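Local coordinates for protein aminotransferase (Psychrobacter arcticus 273-4, PDB 3IF2) that binds pyridoxal 5'-phosphate and is probably an amino-acid aminotransferase, perhaps one that exchanges amino groups between valine and pyruvate, at residues S115-F120 against V303-P308; S86-A91 against I109-G114; F272-I277 against M282-I287; Y121-F126 against K145-P150. All blocks are in the same frame, centred on the assembly; numbering follows the deposited sequence. Where two conformers were deposited one is given.

Contact 1: residues S115-F120 against V303-P308; sequences SQNAFF and VVNLAP. With PLP (pyridoxal-5'-phosphate), chain C.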
# COMPACT_ATOMS: atom_id res chain seq x y z
N SER A 115 4.32 -7.46 3.84
CA SER A 115 3.46 -8.63 4.14
C SER A 115 2.15 -8.25 4.83
O SER A 115 1.18 -8.96 4.72
CB SER A 115 4.20 -9.69 4.96
OG SER A 115 5.09 -10.39 4.11
N GLN A 116 2.12 -7.10 5.53
CA GLN A 116 0.89 -6.59 6.18
C GLN A 116 -0.22 -6.37 5.14
O GLN A 116 -1.40 -6.69 5.37
CB GLN A 116 1.17 -5.27 6.92
CG GLN A 116 0.00 -4.73 7.79
CD GLN A 116 -0.33 -5.61 8.98
OE1 GLN A 116 0.51 -6.39 9.44
NE2 GLN A 116 -1.54 -5.47 9.49
N ASN A 117 0.17 -5.80 3.99
CA ASN A 117 -0.70 -5.60 2.84
C ASN A 117 -1.19 -6.97 2.36
O ASN A 117 -2.37 -7.14 2.04
CB ASN A 117 0.10 -4.86 1.76
CG ASN A 117 -0.75 -4.08 0.78
OD1 ASN A 117 -0.42 -4.00 -0.41
ND2 ASN A 117 -1.77 -3.43 1.29
N ALA A 118 -0.29 -7.96 2.35
CA ALA A 118 -0.66 -9.33 2.00
C ALA A 118 -1.74 -9.89 2.96
O ALA A 118 -2.69 -10.51 2.50
CB ALA A 118 0.55 -10.25 1.96
N PHE A 119 -1.62 -9.64 4.27
CA PHE A 119 -2.60 -10.17 5.23
C PHE A 119 -3.92 -9.46 5.16
O PHE A 119 -4.95 -10.10 5.33
CB PHE A 119 -2.07 -10.21 6.66
CG PHE A 119 -0.73 -10.82 6.76
CD1 PHE A 119 -0.47 -12.09 6.22
CD2 PHE A 119 0.30 -10.13 7.37
CE1 PHE A 119 0.80 -12.64 6.30
CE2 PHE A 119 1.55 -10.67 7.45
CZ PHE A 119 1.80 -11.94 6.91
N PHE A 120 -3.90 -8.14 4.91
CA PHE A 120 -5.13 -7.38 4.69
C PHE A 120 -5.90 -7.98 3.49
O PHE A 120 -7.10 -8.16 3.57
CB PHE A 120 -4.86 -5.88 4.49
CG PHE A 120 -6.08 -5.10 4.12
CD1 PHE A 120 -7.05 -4.82 5.08
CD2 PHE A 120 -6.30 -4.67 2.82
CE1 PHE A 120 -8.22 -4.11 4.75
CE2 PHE A 120 -7.45 -3.96 2.48
CZ PHE A 120 -8.41 -3.67 3.45
N VAL A 303 -6.78 -2.03 -7.74
CA VAL A 303 -7.81 -1.14 -7.20
C VAL A 303 -7.29 -0.34 -6.00
O VAL A 303 -7.47 0.87 -5.94
CB VAL A 303 -9.12 -1.94 -6.84
CG1 VAL A 303 -10.19 -1.01 -6.32
CG2 VAL A 303 -9.64 -2.69 -8.04
N VAL A 304 -6.66 -1.03 -5.05
CA VAL A 304 -6.19 -0.40 -3.81
C VAL A 304 -4.92 0.41 -3.97
O VAL A 304 -4.80 1.48 -3.36
CB VAL A 304 -5.97 -1.44 -2.70
CG1 VAL A 304 -5.43 -0.79 -1.40
CG2 VAL A 304 -7.30 -2.19 -2.41
N ASN A 305 -4.00 -0.07 -4.82
CA ASN A 305 -2.66 0.51 -4.98
C ASN A 305 -2.20 0.95 -6.37
O ASN A 305 -1.14 1.58 -6.47
CB ASN A 305 -1.65 -0.57 -4.52
CG ASN A 305 -1.78 -0.92 -3.06
OD1 ASN A 305 -2.05 -0.06 -2.24
ND2 ASN A 305 -1.54 -2.18 -2.73
N LEU A 306 -2.94 0.60 -7.42
CA LEU A 306 -2.55 0.80 -8.83
C LEU A 306 -1.49 -0.29 -9.13
O LEU A 306 -1.73 -1.21 -9.90
CB LEU A 306 -2.11 2.24 -9.15
CG LEU A 306 -2.48 2.82 -10.51
CD1 LEU A 306 -4.01 2.84 -10.62
CD2 LEU A 306 -1.98 4.24 -10.65
N ALA A 307 -0.33 -0.18 -8.49
CA ALA A 307 0.73 -1.20 -8.56
C ALA A 307 1.50 -1.17 -7.23
O ALA A 307 1.45 -0.17 -6.52
CB ALA A 307 1.66 -0.97 -9.74
N PRO A 308 2.13 -2.27 -6.84
CA PRO A 308 2.87 -2.19 -5.61
C PRO A 308 4.19 -1.46 -5.82
O PRO A 308 4.63 -1.19 -6.95
CB PRO A 308 3.07 -3.66 -5.20
CG PRO A 308 2.82 -4.47 -6.42
CD PRO A 308 2.32 -3.57 -7.51
N1 PLP C . 4.80 -11.20 10.00
C2 PLP C . 5.33 -11.16 11.27
C2A PLP C . 5.37 -12.44 12.05
C3 PLP C . 5.81 -9.94 11.79
O3 PLP C . 6.35 -9.85 13.05
C4 PLP C . 5.73 -8.76 11.01
C4A PLP C . 6.01 -7.44 11.72
O4A PLP C . 6.76 -6.59 11.23
C5 PLP C . 5.17 -8.84 9.69
C6 PLP C . 4.72 -10.08 9.22
C5A PLP C . 4.99 -7.61 8.78
O4P PLP C . 6.13 -7.32 7.99
P PLP C . 6.03 -6.30 6.75
O1P PLP C . 4.71 -5.65 6.41
O2P PLP C . 6.46 -7.17 5.62
O3P PLP C . 7.01 -5.23 7.07

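Contact 2: residues S86-A91 against I109-G114; sequences SAFIDA and IALTNG. With PLP (pyridoxal-5'-phosphate), chain C.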
# COMPACT_ATOMS: atom_id res chain seq x y z
N SER A 86 8.13 -7.25 -12.61
CA SER A 86 8.38 -8.47 -13.44
C SER A 86 9.75 -9.13 -13.21
O SER A 86 9.80 -10.34 -12.99
CB SER A 86 8.29 -8.15 -14.93
OG SER A 86 7.04 -7.56 -15.23
N ALA A 87 10.82 -8.33 -13.26
CA ALA A 87 12.19 -8.83 -13.13
C ALA A 87 12.41 -9.54 -11.78
O ALA A 87 13.00 -10.62 -11.73
CB ALA A 87 13.25 -7.69 -13.35
N PHE A 88 11.90 -8.92 -10.71
CA PHE A 88 11.99 -9.50 -9.36
C PHE A 88 11.22 -10.84 -9.24
O PHE A 88 11.74 -11.80 -8.66
CB PHE A 88 11.52 -8.48 -8.30
CG PHE A 88 11.76 -8.90 -6.86
CD1 PHE A 88 13.02 -9.37 -6.44
CD2 PHE A 88 10.77 -8.72 -5.90
CE1 PHE A 88 13.27 -9.69 -5.11
CE2 PHE A 88 10.99 -9.03 -4.58
CZ PHE A 88 12.24 -9.52 -4.16
N ILE A 89 10.01 -10.90 -9.81
CA ILE A 89 9.23 -12.14 -9.83
C ILE A 89 9.98 -13.25 -10.59
O ILE A 89 10.04 -14.37 -10.10
CB ILE A 89 7.76 -11.94 -10.41
CG1 ILE A 89 6.88 -11.18 -9.39
CG2 ILE A 89 7.10 -13.29 -10.82
CD1 ILE A 89 5.59 -10.67 -9.98
N ASP A 90 10.54 -12.94 -11.77
CA ASP A 90 11.31 -13.94 -12.56
C ASP A 90 12.52 -14.46 -11.78
O ASP A 90 12.77 -15.66 -11.77
CB ASP A 90 11.79 -13.41 -13.93
CG ASP A 90 10.65 -13.12 -14.90
OD1 ASP A 90 9.62 -13.83 -14.92
OD2 ASP A 90 10.83 -12.17 -15.68
N ALA A 91 13.24 -13.55 -11.11
CA ALA A 91 14.38 -13.91 -10.25
C ALA A 91 13.94 -14.87 -9.13
O ALA A 91 14.58 -15.90 -8.90
CB ALA A 91 15.01 -12.66 -9.66
N ILE A 109 3.51 -16.03 -8.20
CA ILE A 109 4.13 -15.04 -7.33
C ILE A 109 3.60 -13.64 -7.61
O ILE A 109 3.52 -13.23 -8.78
CB ILE A 109 5.67 -15.00 -7.48
CG1 ILE A 109 6.28 -16.40 -7.32
CG2 ILE A 109 6.28 -14.00 -6.45
CD1 ILE A 109 7.80 -16.42 -7.28
N ALA A 110 3.22 -12.96 -6.53
CA ALA A 110 2.77 -11.58 -6.56
C ALA A 110 3.52 -10.83 -5.46
O ALA A 110 4.02 -11.44 -4.52
CB ALA A 110 1.28 -11.49 -6.34
N LEU A 111 3.60 -9.51 -5.63
CA LEU A 111 4.22 -8.60 -4.67
C LEU A 111 3.12 -7.71 -4.07
O LEU A 111 2.12 -7.38 -4.76
CB LEU A 111 5.29 -7.74 -5.35
CG LEU A 111 6.45 -8.43 -6.07
CD1 LEU A 111 7.42 -7.41 -6.69
CD2 LEU A 111 7.18 -9.32 -5.13
N THR A 112 3.32 -7.34 -2.80
CA THR A 112 2.42 -6.45 -2.04
C THR A 112 3.27 -5.37 -1.34
O THR A 112 4.50 -5.48 -1.32
CB THR A 112 1.59 -7.26 -1.00
OG1 THR A 112 2.45 -7.90 -0.04
CG2 THR A 112 0.75 -8.33 -1.69
N ASN A 113 2.63 -4.34 -0.80
CA ASN A 113 3.31 -3.25 -0.07
C ASN A 113 3.60 -3.67 1.39
O ASN A 113 3.05 -3.11 2.32
CB ASN A 113 2.51 -1.94 -0.13
CG ASN A 113 2.46 -1.33 -1.54
OD1 ASN A 113 3.35 -1.54 -2.37
ND2 ASN A 113 1.40 -0.55 -1.81
N GLY A 114 4.53 -4.62 1.54
CA GLY A 114 4.86 -5.29 2.81
C GLY A 114 3.93 -6.50 3.00
O GLY A 114 2.87 -6.58 2.36
N1 PLP C . 4.80 -11.20 10.00
C2 PLP C . 5.33 -11.16 11.27
C2A PLP C . 5.37 -12.44 12.05
C3 PLP C . 5.81 -9.94 11.79
O3 PLP C . 6.35 -9.85 13.05
C4 PLP C . 5.73 -8.76 11.01
C4A PLP C . 6.01 -7.44 11.72
O4A PLP C . 6.76 -6.59 11.23
C5 PLP C . 5.17 -8.84 9.69
C6 PLP C . 4.72 -10.08 9.22
C5A PLP C . 4.99 -7.61 8.78
O4P PLP C . 6.13 -7.32 7.99
P PLP C . 6.03 -6.30 6.75
O1P PLP C . 4.71 -5.65 6.41
O2P PLP C . 6.46 -7.17 5.62
O3P PLP C . 7.01 -5.23 7.07

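Contact 3: residues F272-I277 against M282-I287; sequences FSLSKI and MRTGII. With PLP (pyridoxal-5'-phosphate), chain C.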
# COMPACT_ATOMS: atom_id res chain seq x y z
N PHE A 272 6.38 -14.09 2.26
CA PHE A 272 7.73 -13.67 2.61
C PHE A 272 7.75 -12.15 2.65
O PHE A 272 6.79 -11.49 2.25
CB PHE A 272 8.78 -14.16 1.62
CG PHE A 272 8.70 -15.62 1.31
CD1 PHE A 272 7.81 -16.08 0.34
CD2 PHE A 272 9.53 -16.54 1.97
CE1 PHE A 272 7.73 -17.43 0.04
CE2 PHE A 272 9.47 -17.90 1.67
CZ PHE A 272 8.56 -18.35 0.69
N SER A 273 8.85 -11.61 3.14
CA SER A 273 9.04 -10.17 3.24
C SER A 273 10.52 -9.82 3.15
O SER A 273 11.37 -10.65 3.49
CB SER A 273 8.50 -9.69 4.57
OG SER A 273 8.55 -8.29 4.69
N LEU A 274 10.80 -8.60 2.67
CA LEU A 274 12.15 -8.02 2.65
C LEU A 274 12.40 -7.15 3.90
O LEU A 274 13.50 -6.62 4.08
CB LEU A 274 12.38 -7.18 1.38
CG LEU A 274 12.33 -7.86 0.02
CD1 LEU A 274 12.72 -6.83 -1.09
CD2 LEU A 274 13.26 -9.07 0.00
N SER A 275 11.40 -7.03 4.78
CA SER A 275 11.53 -6.19 5.99
C SER A 275 12.57 -6.70 6.98
O SER A 275 13.44 -5.94 7.43
CB SER A 275 10.17 -6.06 6.68
OG SER A 275 9.24 -5.46 5.82
N LYS A 276 12.54 -8.00 7.24
CA LYS A 276 13.41 -8.57 8.27
C LYS A 276 14.79 -8.99 7.80
O LYS A 276 15.60 -9.43 8.61
CB LYS A 276 12.64 -9.63 9.05
CG LYS A 276 11.21 -9.14 9.53
CD LYS A 276 11.23 -7.93 10.49
CE LYS A 276 9.85 -7.31 10.70
NZ LYS A 276 8.80 -8.33 10.92
N ILE A 277 15.08 -8.83 6.50
CA ILE A 277 16.45 -8.95 6.00
C ILE A 277 17.13 -7.60 6.18
O ILE A 277 18.34 -7.52 6.01
CB ILE A 277 16.60 -9.50 4.52
CG1 ILE A 277 16.15 -8.52 3.42
CG2 ILE A 277 15.83 -10.79 4.37
CD1 ILE A 277 16.47 -9.00 1.99
N MSE A 282 11.21 -0.03 2.66
CA MSE A 282 10.81 -0.25 1.27
C MSE A 282 9.43 -0.89 1.08
O MSE A 282 8.89 -0.81 -0.02
CB MSE A 282 11.83 -1.15 0.58
CG MSE A 282 13.27 -0.66 0.58
SE MSE A 282 13.49 1.06 -0.27
CE MSE A 282 15.22 0.56 -1.02
N ARG A 283 8.89 -1.57 2.10
CA ARG A 283 7.56 -2.17 2.06
C ARG A 283 7.37 -3.17 0.93
O ARG A 283 6.58 -2.92 0.03
CB ARG A 283 6.45 -1.08 2.01
CG ARG A 283 6.56 0.12 2.96
CD ARG A 283 6.14 -0.12 4.41
NE ARG A 283 6.79 -1.28 4.92
CZ ARG A 283 6.24 -2.43 5.32
NH1 ARG A 283 4.92 -2.64 5.50
NH2 ARG A 283 7.10 -3.37 5.63
N THR A 284 8.09 -4.29 0.99
CA THR A 284 7.97 -5.37 -0.04
C THR A 284 7.58 -6.70 0.59
O THR A 284 8.36 -7.27 1.36
CB THR A 284 9.27 -5.58 -0.81
OG1 THR A 284 9.76 -4.31 -1.25
CG2 THR A 284 9.04 -6.52 -2.01
N GLY A 285 6.36 -7.15 0.28
CA GLY A 285 5.85 -8.46 0.67
C GLY A 285 5.86 -9.35 -0.57
O GLY A 285 5.67 -8.85 -1.68
N ILE A 286 6.08 -10.65 -0.39
CA ILE A 286 6.12 -11.62 -1.48
C ILE A 286 5.12 -12.73 -1.16
O ILE A 286 5.16 -13.26 -0.06
CB ILE A 286 7.52 -12.28 -1.60
CG1 ILE A 286 8.66 -11.23 -1.69
CG2 ILE A 286 7.57 -13.27 -2.79
CD1 ILE A 286 10.11 -11.81 -1.53
N ILE A 287 4.24 -13.09 -2.12
CA ILE A 287 3.27 -14.17 -1.95
C ILE A 287 3.54 -15.26 -3.00
O ILE A 287 3.58 -14.95 -4.18
CB ILE A 287 1.77 -13.69 -2.10
CG1 ILE A 287 1.38 -12.68 -1.02
CG2 ILE A 287 0.82 -14.87 -1.98
CD1 ILE A 287 -0.05 -12.06 -1.19
N1 PLP C . 4.80 -11.20 10.00
C2 PLP C . 5.33 -11.16 11.27
C2A PLP C . 5.37 -12.44 12.05
C3 PLP C . 5.81 -9.94 11.79
O3 PLP C . 6.35 -9.85 13.05
C4 PLP C . 5.73 -8.76 11.01
C4A PLP C . 6.01 -7.44 11.72
O4A PLP C . 6.76 -6.59 11.23
C5 PLP C . 5.17 -8.84 9.69
C6 PLP C . 4.72 -10.08 9.22
C5A PLP C . 4.99 -7.61 8.78
O4P PLP C . 6.13 -7.32 7.99
P PLP C . 6.03 -6.30 6.75
O1P PLP C . 4.71 -5.65 6.41
O2P PLP C . 6.46 -7.17 5.62
O3P PLP C . 7.01 -5.23 7.07
O HOH W 1 9.81 -4.37 3.28

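Contact 4: residues Y121-F126 against K145-P150; sequences YLFNLF and KSILLP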
# COMPACT_ATOMS: atom_id res chain seq x y z
N TYR A 121 -5.19 -8.34 2.42
CA TYR A 121 -5.83 -9.00 1.29
C TYR A 121 -6.30 -10.41 1.64
O TYR A 121 -7.51 -10.69 1.54
CB TYR A 121 -4.94 -9.05 0.03
CG TYR A 121 -4.54 -7.72 -0.60
CD1 TYR A 121 -5.29 -6.55 -0.46
CD2 TYR A 121 -3.43 -7.68 -1.45
CE1 TYR A 121 -4.89 -5.36 -1.09
CE2 TYR A 121 -3.02 -6.52 -2.08
CZ TYR A 121 -3.74 -5.36 -1.91
OH TYR A 121 -3.36 -4.22 -2.56
N LEU A 122 -5.37 -11.27 2.07
CA LEU A 122 -5.67 -12.68 2.34
C LEU A 122 -6.75 -12.92 3.41
O LEU A 122 -7.62 -13.78 3.21
CB LEU A 122 -4.39 -13.49 2.66
CG LEU A 122 -3.31 -13.65 1.56
CD1 LEU A 122 -2.00 -14.25 2.17
CD2 LEU A 122 -3.81 -14.47 0.35
N PHE A 123 -6.74 -12.17 4.51
CA PHE A 123 -7.73 -12.37 5.56
C PHE A 123 -9.13 -11.88 5.17
O PHE A 123 -10.12 -12.46 5.61
CB PHE A 123 -7.28 -11.83 6.92
CG PHE A 123 -6.02 -12.47 7.48
CD1 PHE A 123 -5.47 -13.68 7.01
CD2 PHE A 123 -5.42 -11.89 8.59
CE1 PHE A 123 -4.32 -14.21 7.60
CE2 PHE A 123 -4.31 -12.44 9.18
CZ PHE A 123 -3.76 -13.60 8.69
N ASN A 124 -9.20 -10.84 4.36
CA ASN A 124 -10.47 -10.39 3.77
C ASN A 124 -10.89 -11.21 2.55
O ASN A 124 -12.07 -11.24 2.20
CB ASN A 124 -10.42 -8.89 3.46
CG ASN A 124 -10.56 -8.05 4.71
OD1 ASN A 124 -11.64 -8.04 5.34
ND2 ASN A 124 -9.50 -7.35 5.08
N LEU A 125 -9.93 -11.87 1.91
CA LEU A 125 -10.21 -12.75 0.76
C LEU A 125 -10.84 -14.06 1.23
O LEU A 125 -11.70 -14.60 0.55
CB LEU A 125 -8.92 -13.04 -0.03
CG LEU A 125 -8.98 -13.83 -1.34
CD1 LEU A 125 -9.74 -13.06 -2.41
CD2 LEU A 125 -7.55 -14.20 -1.82
N PHE A 126 -10.40 -14.57 2.38
CA PHE A 126 -10.85 -15.84 2.93
C PHE A 126 -11.60 -15.75 4.26
O PHE A 126 -11.87 -16.77 4.85
CB PHE A 126 -9.64 -16.76 3.08
CG PHE A 126 -9.01 -17.13 1.79
CD1 PHE A 126 -9.69 -17.95 0.89
CD2 PHE A 126 -7.70 -16.69 1.47
CE1 PHE A 126 -9.12 -18.32 -0.33
CE2 PHE A 126 -7.10 -17.06 0.25
CZ PHE A 126 -7.82 -17.87 -0.67
N LYS A 145 -17.26 -16.51 8.02
CA LYS A 145 -16.19 -17.49 8.18
C LYS A 145 -14.98 -16.82 8.80
O LYS A 145 -14.77 -15.61 8.63
CB LYS A 145 -15.82 -18.17 6.86
CG LYS A 145 -16.97 -18.89 6.20
CD LYS A 145 -16.49 -19.92 5.20
CE LYS A 145 -17.68 -20.55 4.51
NZ LYS A 145 -17.32 -21.72 3.69
N SER A 146 -14.17 -17.61 9.51
CA SER A 146 -13.00 -17.12 10.22
C SER A 146 -11.70 -17.70 9.70
O SER A 146 -11.71 -18.75 9.04
CB SER A 146 -13.14 -17.48 11.70
OG SER A 146 -14.13 -16.67 12.29
N ILE A 147 -10.61 -17.00 10.00
CA ILE A 147 -9.24 -17.45 9.70
C ILE A 147 -8.84 -18.21 10.98
O ILE A 147 -8.86 -17.64 12.06
CB ILE A 147 -8.28 -16.27 9.46
CG1 ILE A 147 -8.81 -15.33 8.34
CG2 ILE A 147 -6.89 -16.76 9.14
CD1 ILE A 147 -9.08 -16.00 6.97
N LEU A 148 -8.54 -19.51 10.85
CA LEU A 148 -8.17 -20.35 11.99
C LEU A 148 -6.69 -20.18 12.33
O LEU A 148 -5.84 -20.43 11.48
CB LEU A 148 -8.50 -21.83 11.74
CG LEU A 148 -8.12 -22.89 12.80
CD1 LEU A 148 -8.63 -22.53 14.18
CD2 LEU A 148 -8.65 -24.25 12.41
N LEU A 149 -6.40 -19.74 13.55
CA LEU A 149 -5.04 -19.62 14.07
C LEU A 149 -4.91 -20.89 14.90
O LEU A 149 -5.53 -20.99 15.96
CB LEU A 149 -4.87 -18.35 14.92
CG LEU A 149 -5.22 -17.00 14.28
CD1 LEU A 149 -4.83 -15.88 15.22
CD2 LEU A 149 -4.53 -16.82 12.94
N PRO A 150 -4.14 -21.89 14.43
CA PRO A 150 -4.04 -23.16 15.14
C PRO A 150 -3.31 -23.13 16.49
O PRO A 150 -3.39 -24.10 17.25
CB PRO A 150 -3.30 -24.05 14.13
CG PRO A 150 -2.42 -23.15 13.45
CD PRO A 150 -3.13 -21.82 13.36

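Contact 1: residues S115-F120 against V303-P308
Asn117 and Asn305 meet amide to amide from opposite directions. Asn305 ND2 donates to Asn117 OD1 at 3.2 Å. The bond is bent, with 136° at the hydrogen, but it lies in the carbonyl plane and uses a lone pair of OD1. The two amide planes are turned 42° apart. Asn117 carries its CG anti to the backbone N (chi1 -156°), which sends the amide off the helix toward Asn305. Both groups are buried and have further partners: Asn117 OD1 also accepts from Asn113 N, and Asn305 ND2 also donates to Asn301 OD1. With Asn117 cut back to alanine, Asn113 N would probably lack its acceptor and Asn305 ND2 would have one bond fewer.

The same helical turn binds the phosphate. Ser115 N reaches PLP O2P at 2.8 Å and Gln116 N reaches PLP O1P at 3.1 Å, both fairly straight. A helix start that offers backbone N-H groups to phosphate probably gains from the helix dipole. Phe119 CE2 meets PLP C6 at 3.7 Å, with the cofactor atom in the plane of the ring, at its edge.

Gln116 NE2 bonds to Val303 O of the second subunit; the contact lies at the dimer interface. In the fold, it joins the first turn of helix 115-125 to the end of helix 291-305, beside strand 109-112, on which Asn117 and Ala118 rest through Thr112.

Contact 2: residues S86-A91 against I109-G114
Ile89 and Phe88 pack on Ile109 and Leu111, which lays helix 86-100 against strand 109-112 of the mixed sheet in the cofactor-binding part of a fold type I aminotransferase. Helix and strand run at 131° to each other, with 8.9 Å between the axes of the two short segments. The contact is wholly apolar between side chains.

Ile89 buries the most surface here. Its side chain slides past that of Ile109 in the opposite direction, CG2 coming to 4.0 Å from Ile109 CB. Its CG1 lies 4.3 Å from Leu111 CG. The closest approach between side chains is that of Phe88 to Leu111. Phe88 has its ring swung out anti to the backbone N (chi1 -171°). There CD2 meets Leu111 CD1 at 3.7 Å, the methyl lying at the ring edge. Trimming Ile89 to an alanine is likely to open a gap over Ile109 and leave Leu111 with less cover from the helix.

The other side of the helix is different. Ser86, Ala87 and Asp90 are exposed, and Ser86 and Asp90 point away from the strand. The ring of Phe88 also touches helix 311-321.

After Thr112 the chain turns at Asn113 and Gly114, beside the phosphate. A CB on Gly114 would run into PLP O1P. Thr112 OG1 donates to Gly114 O at 2.8 Å, from well above the carbonyl plane. Ile109 O accepts from Gln83 NE2, and Ile89 CD1 lies 3.5 Å from the same oxygen.

Contact 3: residues F272-I277 against M282-I287
The guanidinium of Arg283 turns an edge to Ser275 OG and the phosphorus of PLP, which lie in its plane. Its NH2 is 3.0 Å from Ser275 OG. NH1 donates to PLP O1P at 3.2 Å. NH2 also points at PLP O3P, but the modelled distance is too short to be trusted. The ring of Phe272 has Ile286 O near its plane, at the edge. Elsewhere this ring meets Phe96, the two planes about 35° apart.

The backbones form an antiparallel hairpin. Phe272 and Ile286 are a hydrogen-bonded pair: Phe272 N to Ile286 O is 2.7 Å and Ile286 N to Phe272 O is 2.9 Å. Ser273 and Gly285 follow as a non-hydrogen-bonded pair. Leu274 N then donates to Thr284 O, almost in line with the carbonyl. On the face of Phe272 and Ile286 their CB atoms touch. Leu274 CD1 packs on Thr284 CB at 3.7 Å.

Ser273, on the opposite face from Phe272, and the loop beyond it build the cofactor site. Ser273 has OG anti to its own N (chi1 -175°); there it accepts from Ser275 N in an ST turn and donates to PLP O2P. Ser275 OG donates to PLP O3P at 2.6 Å. A water donates to Ser275 OG and accepts from Thr284 N, bridging Ser275 to the backbone of Thr284. Lys276 NZ donates to PLP O4A at 2.7 Å, and is modelled beside the aldehyde without a covalent link to it. From this hairpin, two hydroxyls and one guanidinium reach the phosphate. Their donors, with the positive arginine, probably stabilise its negative charge and fix the cofactor at this end.

Contact 4: residues Y121-F126 against K145-P150
Ile147 reaches Phe123 and Phe126 with its two branches. CG1 stands anti to the carbonyl carbon (chi1 -55°), and chi2 of -56° then turns CD1 toward Phe126. The same chi1 sets CG2 anti to the backbone N, where it meets the Phe123 ring.

CD1 lies 3.6 Å from Phe126 O and 4.0 Å from Phe126 CB. CG2 comes to 3.9 Å from Phe123 CE1, and CG1 and CG2 both lie about 4.0 Å from Phe123 CD1. The side chains of Phe123 and Ile147 cross at about a right angle. Phe123 also meets Tyr158 edge-to-face.

The contact joins the last turn of helix 115-125 and the residue after it to strand 142-149 of the central mixed sheet. Ile147 and Phe123 both touch Cys211 on strand 207-213, which runs parallel beside it. The ring of Phe126 leads away from Ile147 and meets Phe4 of the second subunit.

No hydrogen bond links the two segments. The side chains meet as hydrocarbon, all buried, and CD1 also lies on the backbone carbonyl of Phe126. The hold therefore probably rests on close fit and exclusion of water rather than on polar direction.

Overall arrangement
The cofactor ties three of the contacts together. Contacts 1, 2 and 3 all touch it: contact 1 through the start of helix 115-125, contact 2 through Gly114, and contact 3 through the hairpin side chains. Their centres lie about 10 to 12 Å apart. Contacts 2 and 3 join edge to edge in one sheet, where Thr112 O and Gly285 N lie 3.0 Å apart, a probable hydrogen bond. Contacts 1 and 4 share helix 115-125, centres about 16 Å apart, and Tyr121 of contact 4 lies near Asn305 of contact 1. Contact 4 stands off from the cofactor, the side chain of Phe123 about 9 Å away. All four contacts reach the second subunit, contact 2 only at Asn113.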